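Local coordinates for protein diaminopimelate decarboxylase (Methanocaldococcus jannaschii, PDB 1TWI) that catalyses the pyridoxal-phosphate-dependent decarboxylation of meso-diaminopimelate to L-lysine, the last step of lysine biosynthesis, working as a homodimer, at residues V314-M319 / E349-A354; K343-K348 / K372-D377. All blocks are in the same frame, centred on the assembly; numbering follows the deposited sequence.

Contact 1: V314-M319 / E349-A354; sequences VTKWVM and EVVSIA
Trp-317 lays its six-membered ring over Ser-352, whose CB sits 3.8 Å from the ring centroid and 23° off its normal, a CH-pi contact made toward the rim through CE3 and CZ3. Thr-315 OG1 lies over the same ring face, and Ala-354 CB approaches CE3 obliquely at 3.9 Å. Met-319 continues this face, its SD against Ala-354 CB. Beneath the side chains, strands 316-319 and 349-354 pair in parallel: Lys-316 O accepts from Ser-352 N, Ser-352 O from Val-318 N at 3.0 Å, and Val-318 O from Ala-354 N. On the other sheet face, Val-318 CG2 packs 3.8 Å from Val-351 CB, with Leu-379 meeting both Val-318 and Ile-353. This buried end is tight and mostly apolar; Ser-352 OG is satisfied by Asp-367 N.

Toward residues 314-316 and 349-350 the pairing gives way to water. One water bridges Lys-316 N and Val-350 O, taking the place of a direct backbone bond between these two groups. Farther out, the extended Lys-316 side chain crosses Glu-349 at about a right angle, and NZ reaches the syn lone pair of OE2 at 3.0 Å, a salt bridge. A second water accepts from the same NZ at 2.7 Å and donates to Glu-349 OE1, which also accepts from Val-373 N. Both carboxylate oxygens are thus engaged, which probably fixes the rotation of the group.

The strands belong to the beta domain that accompanies the barrel in this decarboxylase family, and Lys-177 of the second subunit packs on Trp-317. Held by an ammonium, a water and a backbone N-H, the Glu-349 carboxylate is probably kept ionised at the solvent end, whereas the buried end depends on satisfied backbone groups and apolar packing.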
ATOM      1  N   VAL A 314      21.274 -20.102   1.764  1.00 31.32           N
ATOM      2  CA  VAL A 314      20.075 -20.491   2.510  1.00 31.70           C
ATOM      3  C   VAL A 314      18.795 -20.749   1.690  1.00 31.00           C
ATOM      4  O   VAL A 314      17.896 -21.456   2.153  1.00 31.43           O
ATOM      5  CB  VAL A 314      19.709 -19.430   3.564  1.00 32.88           C
ATOM      6  CG1 VAL A 314      19.447 -18.105   2.880  1.00 35.49           C
ATOM      7  CG2 VAL A 314      18.444 -19.847   4.312  1.00 34.81           C
ATOM      8  N   THR A 315      18.658 -20.148   0.515  1.00 28.24           N
ATOM      9  CA  THR A 315      17.450 -20.401  -0.237  1.00 26.91           C
ATOM     10  C   THR A 315      17.571 -20.181  -1.718  1.00 23.31           C
ATOM     11  O   THR A 315      18.455 -19.459  -2.197  1.00 22.16           O
ATOM     12  CB  THR A 315      16.200 -19.600   0.344  1.00 29.60           C
ATOM     13  OG1 THR A 315      15.702 -18.661  -0.612  1.00 30.85           O
ATOM     14  CG2 THR A 315      16.551 -18.875   1.609  1.00 29.07           C
ATOM     15  N   LYS A 316      16.740 -20.901  -2.460  1.00 21.24           N
ATOM     16  CA  LYS A 316      16.751 -20.714  -3.900  1.00 19.75           C
ATOM     17  C   LYS A 316      15.585 -19.757  -4.188  1.00 18.76           C
ATOM     18  O   LYS A 316      14.416 -20.040  -3.903  1.00 16.44           O
ATOM     19  CB  LYS A 316      16.576 -22.033  -4.653  1.00 20.77           C
ATOM     20  CG  LYS A 316      16.695 -21.869  -6.162  1.00 21.82           C
ATOM     21  CD  LYS A 316      16.852 -23.263  -6.801  1.00 26.17           C
ATOM     22  CE  LYS A 316      16.658 -23.184  -8.304  1.00 26.49           C
ATOM     23  NZ  LYS A 316      17.130 -24.387  -9.065  1.00 25.52           N
ATOM     24  N   TRP A 317      15.952 -18.587  -4.694  1.00 17.75           N
ATOM     25  CA  TRP A 317      14.981 -17.544  -4.998  1.00 17.24           C
ATOM     26  C   TRP A 317      14.613 -17.559  -6.462  1.00 15.59           C
ATOM     27  O   TRP A 317      15.467 -17.747  -7.326  1.00 15.97           O
ATOM     28  CB  TRP A 317      15.556 -16.172  -4.707  1.00 16.05           C
ATOM     29  CG  TRP A 317      15.759 -15.854  -3.279  1.00 16.33           C
ATOM     30  CD1 TRP A 317      16.926 -15.972  -2.536  1.00 17.80           C
ATOM     31  CD2 TRP A 317      14.765 -15.367  -2.385  1.00 14.03           C
ATOM     32  NE1 TRP A 317      16.673 -15.592  -1.231  1.00 15.29           N
ATOM     33  CE2 TRP A 317      15.358 -15.222  -1.127  1.00 15.30           C
ATOM     34  CE3 TRP A 317      13.419 -15.036  -2.536  1.00 14.75           C
ATOM     35  CZ2 TRP A 317      14.641 -14.764  -0.025  1.00 15.93           C
ATOM     36  CZ3 TRP A 317      12.719 -14.585  -1.456  1.00 13.83           C
ATOM     37  CH2 TRP A 317      13.321 -14.451  -0.223  1.00 15.13           C
ATOM     38  N   VAL A 318      13.338 -17.321  -6.711  1.00 14.19           N
ATOM     39  CA  VAL A 318      12.759 -17.254  -8.043  1.00 14.01           C
ATOM     40  C   VAL A 318      12.221 -15.800  -8.105  1.00 13.16           C
ATOM     41  O   VAL A 318      11.416 -15.406  -7.257  1.00 11.93           O
ATOM     42  CB  VAL A 318      11.627 -18.342  -8.123  1.00 14.65           C
ATOM     43  CG1 VAL A 318      10.707 -18.070  -9.270  1.00 21.30           C
ATOM     44  CG2 VAL A 318      12.295 -19.734  -8.297  1.00 17.25           C
ATOM     45  N   MET A 319      12.701 -14.996  -9.066  1.00 13.23           N
ATOM     46  CA  MET A 319      12.289 -13.592  -9.146  1.00 13.87           C
ATOM     47  C   MET A 319      11.297 -13.394 -10.273  1.00 14.02           C
ATOM     48  O   MET A 319      11.598 -13.698 -11.419  1.00 13.74           O
ATOM     49  CB  MET A 319      13.501 -12.682  -9.419  1.00 13.05           C
ATOM     50  CG  MET A 319      14.787 -13.022  -8.603  1.00 13.16           C
ATOM     51  SD  MET A 319      14.501 -12.896  -6.838  1.00 15.18           S
ATOM     52  CE  MET A 319      16.268 -12.752  -6.215  1.00 18.24           C
ATOM     53  N   GLU A 349      10.741 -28.702  -6.669  1.00 18.65           N
ATOM     54  CA  GLU A 349      11.818 -28.172  -5.864  1.00 18.76           C
ATOM     55  C   GLU A 349      11.197 -27.138  -4.941  1.00 18.56           C
ATOM     56  O   GLU A 349      10.091 -26.624  -5.209  1.00 19.11           O
ATOM     57  CB  GLU A 349      12.912 -27.516  -6.745  1.00 19.37           C
ATOM     58  CG  GLU A 349      12.357 -26.462  -7.666  1.00 22.18           C
ATOM     59  CD  GLU A 349      13.416 -25.606  -8.383  1.00 25.15           C
ATOM     60  OE1 GLU A 349      12.986 -24.802  -9.272  1.00 22.94           O
ATOM     61  OE2 GLU A 349      14.636 -25.715  -8.059  1.00 24.38           O
ATOM     62  N   VAL A 350      11.904 -26.828  -3.866  1.00 16.84           N
ATOM     63  CA  VAL A 350      11.413 -25.867  -2.885  1.00 18.44           C
ATOM     64  C   VAL A 350      12.125 -24.556  -3.148  1.00 18.43           C
ATOM     65  O   VAL A 350      13.356 -24.532  -3.228  1.00 17.67           O
ATOM     66  CB  VAL A 350      11.728 -26.334  -1.432  1.00 18.78           C
ATOM     67  CG1 VAL A 350      11.347 -25.262  -0.435  1.00 16.89           C
ATOM     68  CG2 VAL A 350      10.961 -27.630  -1.142  1.00 21.16           C
ATOM     69  N   VAL A 351      11.353 -23.480  -3.299  1.00 16.20           N
ATOM     70  CA  VAL A 351      11.911 -22.157  -3.578  1.00 15.01           C
ATOM     71  C   VAL A 351      11.104 -21.064  -2.874  1.00 15.61           C
ATOM     72  O   VAL A 351       9.996 -21.318  -2.409  1.00 16.31           O
ATOM     73  CB  VAL A 351      11.869 -21.793  -5.112  1.00 16.30           C
ATOM     74  CG1 VAL A 351      12.690 -22.761  -5.953  1.00 14.54           C
ATOM     75  CG2 VAL A 351      10.413 -21.780  -5.601  1.00 15.98           C
ATOM     76  N   SER A 352      11.669 -19.855  -2.811  1.00 14.42           N
ATOM     77  CA  SER A 352      10.978 -18.690  -2.247  1.00 15.01           C
ATOM     78  C   SER A 352      10.746 -17.777  -3.476  1.00 14.95           C
ATOM     79  O   SER A 352      11.564 -17.725  -4.387  1.00 14.88           O
ATOM     80  CB  SER A 352      11.839 -18.021  -1.183  1.00 15.91           C
ATOM     81  OG  SER A 352      11.931 -18.860  -0.024  1.00 15.00           O
ATOM     82  N   ILE A 353       9.608 -17.100  -3.526  1.00 15.50           N
ATOM     83  CA  ILE A 353       9.255 -16.322  -4.719  1.00 16.12           C
ATOM     84  C   ILE A 353       9.203 -14.843  -4.368  1.00 15.50           C
ATOM     85  O   ILE A 353       8.481 -14.465  -3.457  1.00 16.50           O
ATOM     86  CB  ILE A 353       7.816 -16.695  -5.255  1.00 15.65           C
ATOM     87  CG1 ILE A 353       7.725 -18.180  -5.723  1.00 15.84           C
ATOM     88  CG2 ILE A 353       7.505 -15.879  -6.490  1.00 12.97           C
ATOM     89  CD1 ILE A 353       7.383 -19.145  -4.658  1.00 17.53           C
ATOM     90  N   ALA A 354       9.926 -14.021  -5.103  1.00 16.07           N
ATOM     91  CA  ALA A 354       9.943 -12.570  -4.823  1.00 15.73           C
ATOM     92  C   ALA A 354       9.698 -11.695  -6.043  1.00 15.45           C
ATOM     93  O   ALA A 354       9.986 -12.100  -7.176  1.00 13.71           O
ATOM     94  CB  ALA A 354      11.327 -12.186  -4.245  1.00 16.21           C
TER
HETATM   95  O   HOH W   1      15.002 -23.996 -10.744  1.00 23.59           O
HETATM   96  O   HOH W   2      14.753 -22.902  -1.243  1.00 27.82           O

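Contact 2: K343-K348 / K372-D377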
ATOM      1  N   LYS A 343       3.172 -24.470 -15.591  1.00 14.88           N
ATOM      2  CA  LYS A 343       3.572 -25.623 -16.409  1.00 15.00           C
ATOM      3  C   LYS A 343       3.957 -26.779 -15.507  1.00 14.63           C
ATOM      4  O   LYS A 343       4.797 -26.611 -14.633  1.00 15.33           O
ATOM      5  CB  LYS A 343       4.798 -25.290 -17.275  1.00 15.62           C
ATOM      6  CG  LYS A 343       5.256 -26.435 -18.245  1.00 20.45           C
ATOM      7  CD  LYS A 343       4.228 -26.751 -19.381  1.00 21.64           C
ATOM      8  CE  LYS A 343       4.586 -28.079 -20.152  1.00 25.73           C
ATOM      9  NZ  LYS A 343       4.271 -29.282 -19.283  1.00 25.61           N
ATOM     10  N   VAL A 344       3.362 -27.947 -15.745  1.00 14.08           N
ATOM     11  CA  VAL A 344       3.693 -29.140 -14.971  1.00 16.17           C
ATOM     12  C   VAL A 344       5.055 -29.609 -15.471  1.00 15.83           C
ATOM     13  O   VAL A 344       5.334 -29.584 -16.701  1.00 13.56           O
ATOM     14  CB  VAL A 344       2.670 -30.250 -15.240  1.00 18.41           C
ATOM     15  CG1 VAL A 344       3.231 -31.615 -14.793  1.00 19.84           C
ATOM     16  CG2 VAL A 344       1.385 -29.903 -14.513  1.00 17.15           C
ATOM     17  N   LYS A 345       5.924 -29.992 -14.534  1.00 17.16           N
ATOM     18  CA  LYS A 345       7.270 -30.451 -14.884  1.00 17.05           C
ATOM     19  C   LYS A 345       7.472 -31.877 -14.287  1.00 18.64           C
ATOM     20  O   LYS A 345       6.664 -32.347 -13.487  1.00 18.26           O
ATOM     21  CB  LYS A 345       8.302 -29.512 -14.254  1.00 18.79           C
ATOM     22  CG  LYS A 345       8.195 -28.006 -14.646  1.00 17.94           C
ATOM     23  CD  LYS A 345       8.468 -27.794 -16.154  1.00 18.50           C
ATOM     24  CE  LYS A 345       8.666 -26.254 -16.487  1.00 14.59           C
ATOM     25  NZ  LYS A 345       9.859 -25.608 -15.794  1.00 13.32           N
ATOM     26  N   ASN A 346       8.564 -32.540 -14.630  1.00 19.07           N
ATOM     27  CA  ASN A 346       8.783 -33.885 -14.088  1.00 20.90           C
ATOM     28  C   ASN A 346       9.754 -33.823 -12.931  1.00 19.71           C
ATOM     29  O   ASN A 346      10.397 -34.801 -12.591  1.00 19.78           O
ATOM     30  CB  ASN A 346       9.294 -34.818 -15.175  1.00 25.85           C
ATOM     31  CG  ASN A 346       8.217 -35.116 -16.201  1.00 30.40           C
ATOM     32  OD1 ASN A 346       7.090 -35.524 -15.853  1.00 31.59           O
ATOM     33  ND2 ASN A 346       8.550 -34.901 -17.486  1.00 35.19           N
ATOM     34  N   GLU A 347       9.835 -32.651 -12.317  1.00 17.78           N
ATOM     35  CA  GLU A 347      10.716 -32.424 -11.198  1.00 19.39           C
ATOM     36  C   GLU A 347      10.083 -31.321 -10.360  1.00 18.56           C
ATOM     37  O   GLU A 347       9.464 -30.425 -10.939  1.00 18.03           O
ATOM     38  CB  GLU A 347      12.100 -31.962 -11.713  1.00 20.55           C
ATOM     39  CG  GLU A 347      13.082 -31.751 -10.594  1.00 26.05           C
ATOM     40  CD  GLU A 347      14.475 -31.322 -11.070  1.00 30.08           C
ATOM     41  OE1 GLU A 347      15.249 -30.798 -10.233  1.00 33.84           O
ATOM     42  OE2 GLU A 347      14.796 -31.496 -12.257  1.00 32.13           O
ATOM     43  N   LYS A 348      10.234 -31.387  -9.034  1.00 17.00           N
ATOM     44  CA  LYS A 348       9.716 -30.363  -8.125  1.00 17.25           C
ATOM     45  C   LYS A 348      10.866 -29.876  -7.256  1.00 18.75           C
ATOM     46  O   LYS A 348      11.879 -30.541  -7.136  1.00 19.47           O
ATOM     47  CB  LYS A 348       8.608 -30.929  -7.257  1.00 16.24           C
ATOM     48  CG  LYS A 348       7.367 -31.321  -8.030  1.00 16.89           C
ATOM     49  CD  LYS A 348       6.352 -31.840  -6.971  1.00 19.47           C
ATOM     50  CE  LYS A 348       5.176 -32.623  -7.587  1.00 20.27           C
ATOM     51  NZ  LYS A 348       4.510 -31.853  -8.717  1.00 24.77           N
ATOM     52  N   LYS A 372       9.457 -27.565 -11.034  1.00 17.36           N
ATOM     53  CA  LYS A 372      10.750 -26.978 -11.374  1.00 18.90           C
ATOM     54  C   LYS A 372      10.618 -25.662 -12.148  1.00 17.23           C
ATOM     55  O   LYS A 372      10.102 -25.641 -13.257  1.00 14.37           O
ATOM     56  CB  LYS A 372      11.556 -27.984 -12.195  1.00 19.66           C
ATOM     57  CG  LYS A 372      12.985 -27.561 -12.485  1.00 25.89           C
ATOM     58  CD  LYS A 372      13.882 -27.822 -11.321  1.00 28.90           C
ATOM     59  CE  LYS A 372      15.367 -27.668 -11.679  1.00 31.05           C
ATOM     60  NZ  LYS A 372      15.689 -26.268 -12.143  1.00 32.79           N
ATOM     61  N   VAL A 373      11.131 -24.592 -11.552  1.00 17.57           N
ATOM     62  CA  VAL A 373      11.039 -23.267 -12.168  1.00 17.72           C
ATOM     63  C   VAL A 373      12.198 -22.921 -13.113  1.00 18.07           C
ATOM     64  O   VAL A 373      13.362 -23.116 -12.776  1.00 18.84           O
ATOM     65  CB  VAL A 373      10.895 -22.168 -11.061  1.00 18.36           C
ATOM     66  CG1 VAL A 373      10.768 -20.782 -11.722  1.00 17.92           C
ATOM     67  CG2 VAL A 373       9.657 -22.441 -10.190  1.00 13.79           C
ATOM     68  N   GLU A 374      11.857 -22.483 -14.330  1.00 17.59           N
ATOM     69  CA  GLU A 374      12.848 -22.042 -15.313  1.00 19.18           C
ATOM     70  C   GLU A 374      12.547 -20.585 -15.691  1.00 18.56           C
ATOM     71  O   GLU A 374      11.418 -20.140 -15.580  1.00 16.89           O
ATOM     72  CB  GLU A 374      12.797 -22.957 -16.542  1.00 22.04           C
ATOM     73  CG  GLU A 374      13.068 -24.431 -16.099  1.00 28.24           C
ATOM     74  CD  GLU A 374      12.758 -25.467 -17.160  1.00 32.72           C
ATOM     75  OE1 GLU A 374      12.181 -26.576 -16.841  1.00 34.83           O
ATOM     76  OE2 GLU A 374      13.126 -25.176 -18.322  1.00 36.09           O
ATOM     77  N   VAL A 375      13.567 -19.840 -16.089  1.00 19.10           N
ATOM     78  CA  VAL A 375      13.347 -18.445 -16.519  1.00 17.30           C
ATOM     79  C   VAL A 375      12.376 -18.538 -17.651  1.00 16.38           C
ATOM     80  O   VAL A 375      12.523 -19.411 -18.536  1.00 16.25           O
ATOM     81  CB  VAL A 375      14.681 -17.806 -17.022  1.00 20.37           C
ATOM     82  CG1 VAL A 375      14.409 -16.478 -17.813  1.00 20.83           C
ATOM     83  CG2 VAL A 375      15.594 -17.553 -15.822  1.00 18.77           C
ATOM     84  N   GLY A 376      11.362 -17.670 -17.653  1.00 14.58           N
ATOM     85  CA  GLY A 376      10.394 -17.697 -18.742  1.00 13.58           C
ATOM     86  C   GLY A 376       9.109 -18.402 -18.336  1.00 13.49           C
ATOM     87  O   GLY A 376       8.065 -18.278 -18.991  1.00 11.51           O
ATOM     88  N   ASP A 377       9.168 -19.181 -17.253  1.00 13.16           N
ATOM     89  CA  ASP A 377       7.943 -19.833 -16.801  1.00 13.48           C
ATOM     90  C   ASP A 377       7.062 -18.715 -16.231  1.00 12.67           C
ATOM     91  O   ASP A 377       7.543 -17.631 -15.907  1.00 11.31           O
ATOM     92  CB  ASP A 377       8.251 -20.828 -15.663  1.00 14.80           C
ATOM     93  CG  ASP A 377       8.782 -22.166 -16.179  1.00 15.98           C
ATOM     94  OD1 ASP A 377       8.690 -22.388 -17.414  1.00 18.11           O
ATOM     95  OD2 ASP A 377       9.251 -22.988 -15.339  1.00 16.90           O
TER
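Lys-345 runs its side chain over the backbone of Lys-372, CG lying 3.3 Å from Lys-372 O, and ends among three oxygens. Bends at chi2 (-65°) and chi4 (62°) set CD and NZ off a straight course. NZ donates to Lys-372 O, nearly in line with the carbonyl, and forms salt bridges with Glu-374 OE1 and Asp-377 OD2, each at 2.7 Å. The two carboxylates are used differently: Asp-377 meets the lysine tip to tip and offers the syn lone pair of OD2, whereas Glu-374 is crossed obliquely and OE1 is approached from above the carboxylate plane.

Asp-377 OD2 also accepts from Glu-374 N at 2.8 Å, again from above its plane, and from Asn-341 ND2. It thereby ties the ends of the type II beta turn 374-377 together, alongside the turn's own bond from Asp-377 N to Glu-374 O.

Farther along, Lys-372 N donates to Glu-347 O at 2.9 Å. The Glu-347 and Lys-372 side chains lie side by side and point the same way, OE1 passing 3.4 Å from CE, while the charged NZ stays 4.9 Å from OE1.

The contact joins two surface loops of the beta domain, Lys-345 linking loop 343-348 to both ends of the turn. One ammonium is set against two carboxylates, an excess of negative charge that would favour the protonated form of Lys-345.

In the fold
Contact 1 is mostly buried, a parallel strand pair in the mixed sheet of the beta domain; contact 2 lies at the surface, between loops that lead into or out of that sheet. Segment 343-348 leads into strand 348-354, whose first residue it contains, and segment 372-377 follows strand 363-371, the antiparallel partner of 348-354. Besides the bond between Glu-349 and Val-373, the two contacts meet where Val-318 CG1 packs 3.7 Å from Val-373 CG1, while Lys-316 and Lys-372 bring like charges close. Repeated backbone bonds and apolar packing dominate contact 1, which also touches the second subunit. Contact 2 relies mainly on a salt-bridge network within one chain.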